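Local coordinates for protein LEC-6 (Caenorhabditis elegans, PDB 3VV1) that binds galactose-containing glycans as a galectin, here holding a galactose-fucose saccharide in its carbohydrate pocket, at residues R47-L52 against T111-S116; R25-N30 against S155-H160; D58-I63 against R78-A83. All coordinates share one frame; numbering follows the deposited sequence.

Contact 1. Residues R47-L52 against T111-S116; sequences RLRLVL and TLEFVS
Arg47 to Val51 pair with Thr111 to Val115 as central antiparallel strands in one sheet of the galectin beta-sandwich, with N-to-C directions 163° apart. Leu48 with Phe114 and Leu50 with Leu112 form the hydrogen-bonded pairs. Each pair exchanges two N-H to O=C bonds, Leu50 N reaching Leu112 O over 2.8 Å. In the alternating non-hydrogen-bonded pairs, CA-H groups lean on the same carbonyls, Glu113 CA standing 3.1 Å from Leu48 O.

The apolar contacts lie on the buried side that bears Leu48, Leu50, Leu112 and Phe114. Leu48 and Phe114 run side by side in the same direction, CD2 of the leucine 3.9 Å from CD1 of the ring. Leu50 CD1 meets the edge of that ring near CE1, and Leu52 CD1 packs 3.7 Å from Leu112 CD2. Ile63 of the facing sheet touches Leu50 and Leu112, and Phe75 meets the Phe114 ring edge-to-face, which places this surface in the core between the two sheets.

The other side carries Arg47, Arg49, Val51, Thr111, Glu113 and Val115, all partly exposed. Arg49 and Glu113 extend alongside each other and touch through CG methylenes, while Thr111 CG2 packs on CG and CD of the arginine. Arg49 NE stays 4.4 Å from Glu113 OE1, a nearness of opposite charges short of a salt bridge. Arg47 does form one: a bend at chi3 (-59°) swings NE out of the extended line of the chain, and the end of the side chain comes back to the partner strand, where NH1 donates to Glu113 OE1 at 2.9 Å, approaching from above the carboxylate plane. The same guanidinium rests one face on Val115, whose CG2 sits over its centre, 3.4 Å from CZ.

Contact 2. Residues R25-N30 against S155-H160; sequences RNEFFN and SAHVSH
Glu27 to Phe29 run antiparallel to Ser155 to His157, the short strand axes 4.7 Å apart and 177° between their directions. Phe28 and Ala156 form the hydrogen-bonded pair, with Phe28 N to Ala156 O at 2.8 Å and a return bond from Ala156 N to Phe28 O. Glu27 faces His157 and Phe29 faces Ser155 in the non-hydrogen-bonded pairs on either side. The pairing extends to one step before strand 27-29 begins, where Val158 N donates to Asn26 O. Asn26 itself has a positive phi (50°), so the chain turns there.

The imidazole of His157 lies edge-on to the backbone of Arg25 and Asn26. Its CG is anti to the backbone N (chi1 168°), and the ring presents its edge to two carbonyls, CD2 lying 3.1 Å from Asn26 O and 3.3 Å from Arg25 O. Glu27 crosses His157 at a slant, its CG and OE2 against CB of the histidine. OE2 also accepts from a water at 3.2 Å, and that water accepts from Ser155 OG at 2.7 Å, which ties the carboxylate to the facing strand indirectly. Beside it, CD2 and CE2 of Phe29 both touch Ser155 CB at 3.6 Å. Asn26 lies alongside Val158, and its ND2 makes a weak bond to Val158 O.

That same ND2 donates to Phe24 O of the second subunit, where Asn26 also packs on its counterpart and Val158 on Phe24. Strand 27-29 is the outermost of its sheet within the chain. Strand 151-159 separates it from strand 46-54, with Ala156 touching Leu50 and His157 touching Arg49, so the pairing lies at the sheet edge beside the subunit interface.

Contact 3. Residues D58-I63 against R78-A83; sequences DSRFHI and RFDEGA. With FUC (alpha-L-fucopyranose), chain C; GAL (beta-D-galactopyranose), chain B.
Arg60 and Arg78 lay their guanidinium groups flat on each other, centres 4.1 Å apart and planes only 5° from parallel. Two acids lie close by and probably offset the repulsion between the like charges. Asp80 receives Arg60 side-on: NE donates to OD1 at 3.0 Å, on its syn side, and NH2 donates to the syn lone pair of OD2 at 2.8 Å. The two planes are 47° apart, so the pair is twisted. Glu81 serves both arginines. Its OE1 takes a bond from Arg78 NH1, lying almost in that guanidinium plane, while OE2 makes a longer salt bridge, 3.6 Å, to Arg60 NH2. Arg99 is a second partner of Glu81 OE1.

This network forms part of the glycan pocket of the galectin fold, where strand 60-66 pairs with strand 71-78 and the loop between strands 71-78 and 83-90 carries Glu81 to the sugar. Arg78 meets the saccharide edge-on: NH2 donates to galactose O4 at 2.9 Å, and both NH1 and NH2 donate to fucose O3. Glu81 OE2 accepts from fucose O2 at 2.8 Å. Arg60 covers one face of Arg78, and Asn76, itself a residue of the pocket, accepts from NE; both are consistent with holding the guanidinium in this orientation.

Where the two segments meet through the backbone, Phe79 N donates to Ser59 O, and Asp58 OD2 accepts from Arg60 N in an Asx turn. Gly82 and Ala83 oppose Arg78 in a G1 beta bulge. Phe61 and Phe79 cross at a slant, their CE2 atoms 3.9 Å apart.

Overall arrangement
The three contacts are nested along the chain: contact 3 falls within the loop closed by contact 1, and contact 1 within the one closed by contact 2. Contacts 1 and 2 share a sheet, strands 46-54 and 151-159 being neighbours, and their centres are 10 Å apart. Contact 3 joins strand 60-66 of the opposing sheet to the loop that follows strand 71-78. Its centre is about 18 Å from that of contact 1, yet Ile63 and Phe61 pack on leucines of contact 1 across the sandwich core. Contacts 2 and 3 have centres about 24 Å apart, lie on opposite sides of the chain's centre and do not touch, so the subunit interface and the sugar site occupy different regions of the domain.

Contact 1. Residues R47-L52 against T111-S116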
loop_
_atom_site.group_PDB
_atom_site.type_symbol
_atom_site.label_atom_id
_atom_site.label_comp_id
_atom_site.label_asym_id
_atom_site.label_seq_id
_atom_site.Cartn_x
_atom_site.Cartn_y
_atom_site.Cartn_z
ATOM N N ARG A 47 11.326 -4.342 -3.912
ATOM C CA ARG A 47 11.522 -5.612 -3.270
ATOM C C ARG A 47 10.159 -6.170 -2.885
ATOM O O ARG A 47 9.427 -5.493 -2.172
ATOM C CB ARG A 47 12.408 -5.480 -2.013
ATOM C CG ARG A 47 12.569 -6.774 -1.225
ATOM C CD ARG A 47 13.466 -6.613 -0.001
ATOM N NE ARG A 47 14.793 -6.151 -0.369
ATOM C CZ ARG A 47 15.845 -6.965 -0.440
ATOM N NH1 ARG A 47 15.711 -8.288 -0.133
ATOM N NH2 ARG A 47 16.990 -6.456 -0.823
ATOM N N LEU A 48 9.910 -7.439 -3.198
ATOM C CA LEU A 48 8.728 -8.134 -2.753
ATOM C C LEU A 48 9.208 -9.241 -1.792
ATOM O O LEU A 48 10.043 -10.057 -2.192
ATOM C CB LEU A 48 8.056 -8.812 -3.978
ATOM C CG LEU A 48 6.946 -9.848 -3.610
ATOM C CD1 LEU A 48 5.760 -9.159 -2.900
ATOM C CD2 LEU A 48 6.483 -10.525 -4.938
ATOM N N ARG A 49 8.698 -9.256 -0.558
ATOM C CA ARG A 49 9.049 -10.252 0.434
ATOM C C ARG A 49 7.793 -11.038 0.763
ATOM O O ARG A 49 6.762 -10.429 1.182
ATOM C CB ARG A 49 9.609 -9.616 1.698
ATOM C CG ARG A 49 9.920 -10.681 2.757
ATOM C CD ARG A 49 10.887 -10.200 3.871
ATOM N NE ARG A 49 10.478 -8.886 4.333
ATOM C CZ ARG A 49 9.381 -8.665 5.070
ATOM N NH1 ARG A 49 8.627 -9.700 5.436
ATOM N NH2 ARG A 49 9.039 -7.433 5.416
ATOM N N LEU A 50 7.877 -12.372 0.631
ATOM C CA LEU A 50 6.753 -13.257 0.931
ATOM C C LEU A 50 7.169 -14.212 2.003
ATOM O O LEU A 50 8.307 -14.720 1.945
ATOM C CB LEU A 50 6.442 -14.058 -0.331
ATOM C CG LEU A 50 5.992 -13.225 -1.522
ATOM C CD1 LEU A 50 5.918 -14.161 -2.726
ATOM C CD2 LEU A 50 4.633 -12.593 -1.269
ATOM N N VAL A 51 6.293 -14.472 2.974
ATOM C CA VAL A 51 6.597 -15.612 3.885
ATOM C C VAL A 51 5.555 -16.635 3.480
ATOM O O VAL A 51 4.340 -16.319 3.486
ATOM C CB VAL A 51 6.437 -15.208 5.354
ATOM C CG1 VAL A 51 6.599 -16.467 6.259
ATOM C CG2 VAL A 51 7.523 -14.170 5.700
ATOM N N LEU A 52 6.030 -17.800 3.087
ATOM C CA LEU A 52 5.181 -18.803 2.414
ATOM C C LEU A 52 5.363 -20.183 2.996
ATOM O O LEU A 52 6.392 -20.511 3.572
ATOM C CB LEU A 52 5.580 -18.911 0.911
ATOM C CG LEU A 52 5.711 -17.761 -0.010
ATOM C CD1 LEU A 52 6.325 -18.200 -1.312
ATOM C CD2 LEU A 52 4.267 -17.233 -0.200
ATOM N N THR A 111 11.032 -17.592 3.630
ATOM C CA THR A 111 10.982 -16.214 3.265
ATOM C C THR A 111 11.571 -16.075 1.871
ATOM O O THR A 111 12.745 -16.383 1.640
ATOM C CB THR A 111 11.722 -15.347 4.280
ATOM O OG1 THR A 111 11.045 -15.383 5.541
ATOM C CG2 THR A 111 11.800 -13.866 3.775
ATOM N N LEU A 112 10.726 -15.669 0.941
ATOM C CA LEU A 112 11.119 -15.580 -0.515
ATOM C C LEU A 112 11.060 -14.149 -0.927
ATOM O O LEU A 112 10.047 -13.464 -0.719
ATOM C CB LEU A 112 10.127 -16.424 -1.345
ATOM C CG LEU A 112 10.233 -16.310 -2.875
ATOM C CD1 LEU A 112 11.575 -16.903 -3.278
ATOM C CD2 LEU A 112 9.045 -17.083 -3.551
ATOM N N GLU A 113 12.184 -13.663 -1.429
ATOM C CA GLU A 113 12.228 -12.238 -1.827
ATOM C C GLU A 113 12.647 -12.100 -3.268
ATOM O O GLU A 113 13.525 -12.815 -3.738
ATOM C CB GLU A 113 13.199 -11.489 -0.932
ATOM C CG GLU A 113 12.806 -11.583 0.511
ATOM C CD GLU A 113 13.878 -10.963 1.375
ATOM O OE1 GLU A 113 13.851 -9.692 1.558
ATOM O OE2 GLU A 113 14.812 -11.728 1.832
ATOM N N PHE A 114 12.041 -11.134 -3.952
ATOM C CA PHE A 114 12.423 -10.758 -5.305
ATOM C C PHE A 114 12.872 -9.279 -5.213
ATOM O O PHE A 114 12.208 -8.449 -4.579
ATOM C CB PHE A 114 11.187 -10.803 -6.214
ATOM C CG PHE A 114 10.557 -12.195 -6.332
ATOM C CD1 PHE A 114 9.678 -12.667 -5.352
ATOM C CD2 PHE A 114 10.942 -13.068 -7.374
ATOM C CE1 PHE A 114 9.140 -13.995 -5.428
ATOM C CE2 PHE A 114 10.368 -14.357 -7.494
ATOM C CZ PHE A 114 9.466 -14.808 -6.511
ATOM N N VAL A 115 13.949 -8.960 -5.915
ATOM C CA VAL A 115 14.488 -7.574 -5.893
ATOM C C VAL A 115 14.766 -7.213 -7.338
ATOM O O VAL A 115 15.510 -7.932 -8.029
ATOM C CB VAL A 115 15.792 -7.430 -5.094
ATOM C CG1 VAL A 115 16.181 -5.915 -5.009
ATOM C CG2 VAL A 115 15.593 -8.025 -3.705
ATOM N N SER A 116 14.186 -6.121 -7.830
ATOM C CA SER A 116 14.316 -5.777 -9.255
ATOM C C SER A 116 15.088 -4.520 -9.473
ATOM O O SER A 116 14.703 -3.461 -8.982
ATOM C CB SER A 116 12.925 -5.503 -9.817
ATOM O OG SER A 116 13.065 -5.189 -11.186
#

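Contact 2. Residues R25-N30 against S155-H160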
loop_
_atom_site.group_PDB
_atom_site.type_symbol
_atom_site.label_atom_id
_atom_site.label_comp_id
_atom_site.label_asym_id
_atom_site.label_seq_id
_atom_site.Cartn_x
_atom_site.Cartn_y
_atom_site.Cartn_z
ATOM N N ARG A 25 2.219 0.266 6.046
ATOM C CA ARG A 25 3.490 -0.484 5.996
ATOM C C ARG A 25 3.638 -1.302 4.722
ATOM O O ARG A 25 4.632 -2.044 4.556
ATOM C CB ARG A 25 3.712 -1.301 7.305
ATOM C CG ARG A 25 3.709 -0.361 8.538
ATOM C CD ARG A 25 4.205 -1.009 9.832
ATOM N NE ARG A 25 5.389 -1.801 9.563
ATOM C CZ ARG A 25 6.631 -1.359 9.709
ATOM N NH1 ARG A 25 6.833 -0.121 10.159
ATOM N NH2 ARG A 25 7.655 -2.174 9.423
ATOM N N ASN A 26 2.692 -1.138 3.779
ATOM C CA ASN A 26 2.713 -1.898 2.498
ATOM C C ASN A 26 2.893 -3.400 2.711
ATOM O O ASN A 26 3.630 -4.075 1.987
ATOM C CB ASN A 26 3.738 -1.316 1.478
ATOM C CG ASN A 26 3.102 -1.071 0.120
ATOM O OD1 ASN A 26 1.899 -1.074 0.031
ATOM N ND2 ASN A 26 3.894 -0.865 -0.930
ATOM N N GLU A 27 2.232 -3.898 3.737
ATOM C CA GLU A 27 2.328 -5.301 4.069
ATOM C C GLU A 27 0.996 -5.874 4.483
ATOM O O GLU A 27 0.218 -5.202 5.208
ATOM C CB GLU A 27 3.333 -5.509 5.182
ATOM C CG GLU A 27 3.590 -6.947 5.520
ATOM C CD GLU A 27 4.801 -7.031 6.419
ATOM O OE1 GLU A 27 4.962 -6.102 7.311
ATOM O OE2 GLU A 27 5.592 -8.001 6.174
ATOM N N PHE A 28 0.749 -7.118 4.052
ATOM C CA PHE A 28 -0.538 -7.793 4.343
ATOM C C PHE A 28 -0.291 -9.195 4.862
ATOM O O PHE A 28 0.673 -9.851 4.472
ATOM C CB PHE A 28 -1.391 -7.835 3.074
ATOM C CG PHE A 28 -1.665 -6.463 2.529
ATOM C CD1 PHE A 28 -2.721 -5.668 3.058
ATOM C CD2 PHE A 28 -0.879 -5.944 1.467
ATOM C CE1 PHE A 28 -2.999 -4.391 2.535
ATOM C CE2 PHE A 28 -1.190 -4.648 0.953
ATOM C CZ PHE A 28 -2.217 -3.877 1.526
ATOM N N PHE A 29 -1.145 -9.602 5.776
ATOM C CA PHE A 29 -1.033 -10.927 6.416
ATOM C C PHE A 29 -2.210 -11.831 6.035
ATOM O O PHE A 29 -3.337 -11.366 5.895
ATOM C CB PHE A 29 -0.888 -10.764 7.943
ATOM C CG PHE A 29 0.377 -10.043 8.303
ATOM C CD1 PHE A 29 0.420 -8.633 8.325
ATOM C CD2 PHE A 29 1.545 -10.769 8.560
ATOM C CE1 PHE A 29 1.604 -7.981 8.592
ATOM C CE2 PHE A 29 2.735 -10.114 8.826
ATOM C CZ PHE A 29 2.757 -8.720 8.846
ATOM N N ASN A 30 -1.900 -13.122 5.876
ATOM C CA ASN A 30 -2.927 -14.124 5.528
ATOM C C ASN A 30 -3.847 -13.722 4.366
ATOM O O ASN A 30 -5.054 -13.839 4.475
ATOM C CB ASN A 30 -3.752 -14.513 6.775
ATOM C CG ASN A 30 -2.926 -15.295 7.776
ATOM O OD1 ASN A 30 -2.886 -14.976 9.001
ATOM N ND2 ASN A 30 -2.324 -16.309 7.312
ATOM N N SER A 155 2.542 -13.842 4.659
ATOM C CA SER A 155 2.653 -12.342 4.569
ATOM C C SER A 155 3.221 -11.954 3.252
ATOM O O SER A 155 3.944 -12.743 2.615
ATOM C CB SER A 155 3.511 -11.768 5.729
ATOM O OG SER A 155 4.853 -12.253 5.699
ATOM N N ALA A 156 2.857 -10.753 2.793
ATOM C CA ALA A 156 3.391 -10.214 1.541
ATOM C C ALA A 156 3.675 -8.715 1.730
ATOM O O ALA A 156 2.785 -8.004 2.269
ATOM C CB ALA A 156 2.388 -10.442 0.418
ATOM N N HIS A 157 4.883 -8.266 1.300
ATOM C CA HIS A 157 5.331 -6.906 1.537
ATOM C C HIS A 157 6.025 -6.401 0.339
ATOM O O HIS A 157 6.826 -7.138 -0.244
ATOM C CB HIS A 157 6.303 -6.896 2.719
ATOM C CG HIS A 157 7.058 -5.589 2.901
ATOM N ND1 HIS A 157 8.408 -5.377 2.914
ATOM C CD2 HIS A 157 6.476 -4.347 3.090
ATOM C CE1 HIS A 157 8.629 -4.070 3.136
ATOM N NE2 HIS A 157 7.454 -3.421 3.215
ATOM N N VAL A 158 5.830 -5.109 0.007
ATOM C CA VAL A 158 6.561 -4.477 -1.092
ATOM C C VAL A 158 7.235 -3.233 -0.534
ATOM O O VAL A 158 6.608 -2.415 0.195
ATOM C CB VAL A 158 5.646 -4.101 -2.292
ATOM C CG1 VAL A 158 6.303 -3.073 -3.236
ATOM C CG2 VAL A 158 5.299 -5.361 -3.062
ATOM N N SER A 159 8.510 -3.058 -0.859
ATOM C CA SER A 159 9.115 -1.746 -0.613
ATOM C C SER A 159 9.678 -1.302 -1.916
ATOM O O SER A 159 10.309 -2.066 -2.612
ATOM C CB SER A 159 10.172 -1.849 0.468
ATOM O OG SER A 159 11.162 -2.729 0.025
ATOM N N HIS A 160 9.458 -0.054 -2.251
ATOM C CA HIS A 160 9.996 0.494 -3.447
ATOM C C HIS A 160 11.294 1.158 -3.145
ATOM O O HIS A 160 12.014 1.298 -4.108
ATOM C CB HIS A 160 9.005 1.468 -4.064
ATOM C CG HIS A 160 7.827 0.773 -4.731
ATOM N ND1 HIS A 160 7.944 0.089 -5.909
ATOM C CD2 HIS A 160 6.491 0.644 -4.328
ATOM C CE1 HIS A 160 6.706 -0.490 -6.211
ATOM N NE2 HIS A 160 5.842 -0.107 -5.245
HETATM O O HOH W 1 6.158 -10.390 4.156
#

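Contact 3. Residues D58-I63 against R78-A83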
loop_
_atom_site.group_PDB
_atom_site.type_symbol
_atom_site.label_atom_id
_atom_site.label_comp_id
_atom_site.label_asym_id
_atom_site.label_seq_id
_atom_site.Cartn_x
_atom_site.Cartn_y
_atom_site.Cartn_z
ATOM N N ASP A 58 -1.450 -28.962 -4.063
ATOM C CA ASP A 58 -1.078 -29.076 -5.462
ATOM C C ASP A 58 0.421 -29.341 -5.509
ATOM O O ASP A 58 1.165 -28.953 -4.587
ATOM C CB ASP A 58 -1.396 -27.793 -6.281
ATOM C CG ASP A 58 -1.308 -28.046 -7.805
ATOM O OD1 ASP A 58 -2.156 -28.734 -8.329
ATOM O OD2 ASP A 58 -0.340 -27.715 -8.489
ATOM N N SER A 59 0.869 -29.952 -6.608
ATOM C CA SER A 59 2.285 -30.250 -6.756
ATOM C C SER A 59 3.130 -29.054 -7.231
ATOM O O SER A 59 4.366 -29.191 -7.345
ATOM C CB SER A 59 2.466 -31.380 -7.747
ATOM O OG SER A 59 1.887 -31.078 -9.007
ATOM N N ARG A 60 2.468 -27.935 -7.544
ATOM C CA ARG A 60 3.171 -26.705 -7.951
ATOM C C ARG A 60 2.586 -25.488 -7.320
ATOM O O ARG A 60 1.438 -25.488 -6.990
ATOM C CB ARG A 60 3.086 -26.513 -9.490
ATOM C CG ARG A 60 3.645 -27.724 -10.245
ATOM C CD ARG A 60 3.642 -27.460 -11.754
ATOM N NE ARG A 60 4.219 -28.625 -12.426
ATOM C CZ ARG A 60 4.297 -28.753 -13.759
ATOM N NH1 ARG A 60 3.850 -27.768 -14.569
ATOM N NH2 ARG A 60 4.785 -29.866 -14.289
ATOM N N PHE A 61 3.377 -24.401 -7.300
ATOM C CA PHE A 61 2.808 -23.103 -7.024
ATOM C C PHE A 61 3.618 -22.119 -7.831
ATOM O O PHE A 61 4.767 -22.388 -8.253
ATOM C CB PHE A 61 2.804 -22.729 -5.502
ATOM C CG PHE A 61 4.176 -22.448 -4.897
ATOM C CD1 PHE A 61 4.741 -21.184 -4.947
ATOM C CD2 PHE A 61 4.848 -23.469 -4.199
ATOM C CE1 PHE A 61 5.968 -20.929 -4.323
ATOM C CE2 PHE A 61 6.110 -23.233 -3.603
ATOM C CZ PHE A 61 6.656 -21.947 -3.663
ATOM N N HIS A 62 3.048 -20.950 -8.050
ATOM C CA HIS A 62 3.848 -19.927 -8.760
ATOM C C HIS A 62 3.549 -18.543 -8.273
ATOM O O HIS A 62 2.494 -18.285 -7.679
ATOM C CB HIS A 62 3.681 -20.031 -10.305
ATOM C CG HIS A 62 2.300 -19.790 -10.773
ATOM N ND1 HIS A 62 1.402 -20.796 -10.976
ATOM C CD2 HIS A 62 1.628 -18.608 -11.050
ATOM C CE1 HIS A 62 0.259 -20.277 -11.424
ATOM N NE2 HIS A 62 0.383 -18.943 -11.453
ATOM N N ILE A 63 4.523 -17.640 -8.543
ATOM C CA ILE A 63 4.334 -16.197 -8.375
ATOM C C ILE A 63 4.500 -15.602 -9.757
ATOM O O ILE A 63 5.494 -15.882 -10.418
ATOM C CB ILE A 63 5.403 -15.625 -7.430
ATOM C CG1 ILE A 63 5.216 -16.051 -5.960
ATOM C CG2 ILE A 63 5.325 -14.113 -7.476
ATOM C CD1 ILE A 63 5.796 -17.339 -5.558
ATOM N N ARG A 78 8.074 -26.555 -8.637
ATOM C CA ARG A 78 7.457 -27.803 -9.120
ATOM C C ARG A 78 7.954 -28.980 -8.265
ATOM O O ARG A 78 9.094 -29.461 -8.424
ATOM C CB ARG A 78 7.834 -28.015 -10.609
ATOM C CG ARG A 78 7.386 -26.852 -11.497
ATOM C CD ARG A 78 7.684 -27.208 -12.943
ATOM N NE ARG A 78 7.142 -26.185 -13.839
ATOM C CZ ARG A 78 7.183 -26.274 -15.166
ATOM N NH1 ARG A 78 7.766 -27.341 -15.752
ATOM N NH2 ARG A 78 6.643 -25.320 -15.919
ATOM N N PHE A 79 7.110 -29.460 -7.365
ATOM C CA PHE A 79 7.459 -30.639 -6.563
ATOM C C PHE A 79 7.329 -31.922 -7.386
ATOM O O PHE A 79 7.942 -32.928 -7.057
ATOM C CB PHE A 79 6.586 -30.641 -5.299
ATOM C CG PHE A 79 6.867 -29.458 -4.419
ATOM C CD1 PHE A 79 7.989 -29.448 -3.575
ATOM C CD2 PHE A 79 6.054 -28.281 -4.487
ATOM C CE1 PHE A 79 8.261 -28.303 -2.815
ATOM C CE2 PHE A 79 6.332 -27.141 -3.716
ATOM C CZ PHE A 79 7.457 -27.154 -2.874
ATOM N N ASP A 80 6.541 -31.889 -8.471
ATOM C CA ASP A 80 6.390 -33.070 -9.305
ATOM C C ASP A 80 7.668 -33.270 -10.143
ATOM O O ASP A 80 8.106 -34.399 -10.342
ATOM C CB ASP A 80 5.132 -32.967 -10.215
ATOM C CG ASP A 80 5.185 -31.757 -11.186
ATOM O OD1 ASP A 80 5.702 -30.673 -10.784
ATOM O OD2 ASP A 80 4.702 -31.905 -12.318
ATOM N N GLU A 81 8.252 -32.167 -10.597
ATOM C CA GLU A 81 9.492 -32.229 -11.404
ATOM C C GLU A 81 10.789 -32.057 -10.579
ATOM O O GLU A 81 11.884 -32.298 -11.108
ATOM C CB GLU A 81 9.485 -31.237 -12.550
ATOM C CG GLU A 81 8.394 -31.524 -13.565
ATOM C CD GLU A 81 8.438 -30.648 -14.785
ATOM O OE1 GLU A 81 9.057 -29.582 -14.771
ATOM O OE2 GLU A 81 7.825 -31.045 -15.756
ATOM N N GLY A 82 10.697 -31.646 -9.316
ATOM C CA GLY A 82 11.895 -31.363 -8.502
ATOM C C GLY A 82 12.710 -30.187 -9.060
ATOM O O GLY A 82 13.933 -30.267 -9.152
ATOM N N ALA A 83 12.033 -29.077 -9.381
ATOM C CA ALA A 83 12.708 -27.944 -9.987
ATOM C C ALA A 83 11.968 -26.686 -9.724
ATOM O O ALA A 83 10.757 -26.723 -9.440
ATOM C CB ALA A 83 12.800 -28.135 -11.497
HETATM C C1 FUC C . 5.455 -29.448 -19.105
HETATM C C2 FUC C . 6.701 -28.648 -18.514
HETATM C C3 FUC C . 7.066 -27.423 -19.415
HETATM C C4 FUC C . 5.834 -26.661 -19.979
HETATM C C5 FUC C . 5.080 -27.553 -20.983
HETATM C C6 FUC C . 3.882 -26.747 -21.448
HETATM O O1 FUC C . 5.765 -30.823 -19.276
HETATM O O2 FUC C . 7.920 -29.490 -18.075
HETATM O O3 FUC C . 7.758 -26.586 -18.561
HETATM O O4 FUC C . 4.899 -26.263 -18.849
HETATM O O5 FUC C . 4.650 -28.766 -20.252
HETATM C C1 GAL B . 4.456 -24.919 -18.765
HETATM C C2 GAL B . 3.371 -24.843 -17.647
HETATM C C3 GAL B . 2.999 -23.430 -17.392
HETATM C C4 GAL B . 4.268 -22.611 -17.110
HETATM C C5 GAL B . 5.258 -22.820 -18.266
HETATM C C6 GAL B . 6.555 -22.005 -18.050
HETATM O O2 GAL B . 2.239 -25.562 -18.083
HETATM O O3 GAL B . 2.158 -23.358 -16.208
HETATM O O4 GAL B . 4.854 -23.030 -15.856
HETATM O O5 GAL B . 5.599 -24.157 -18.372
HETATM O O6 GAL B . 7.442 -22.243 -19.160
HETATM O O HOH W 2 1.520 -30.679 -12.155
#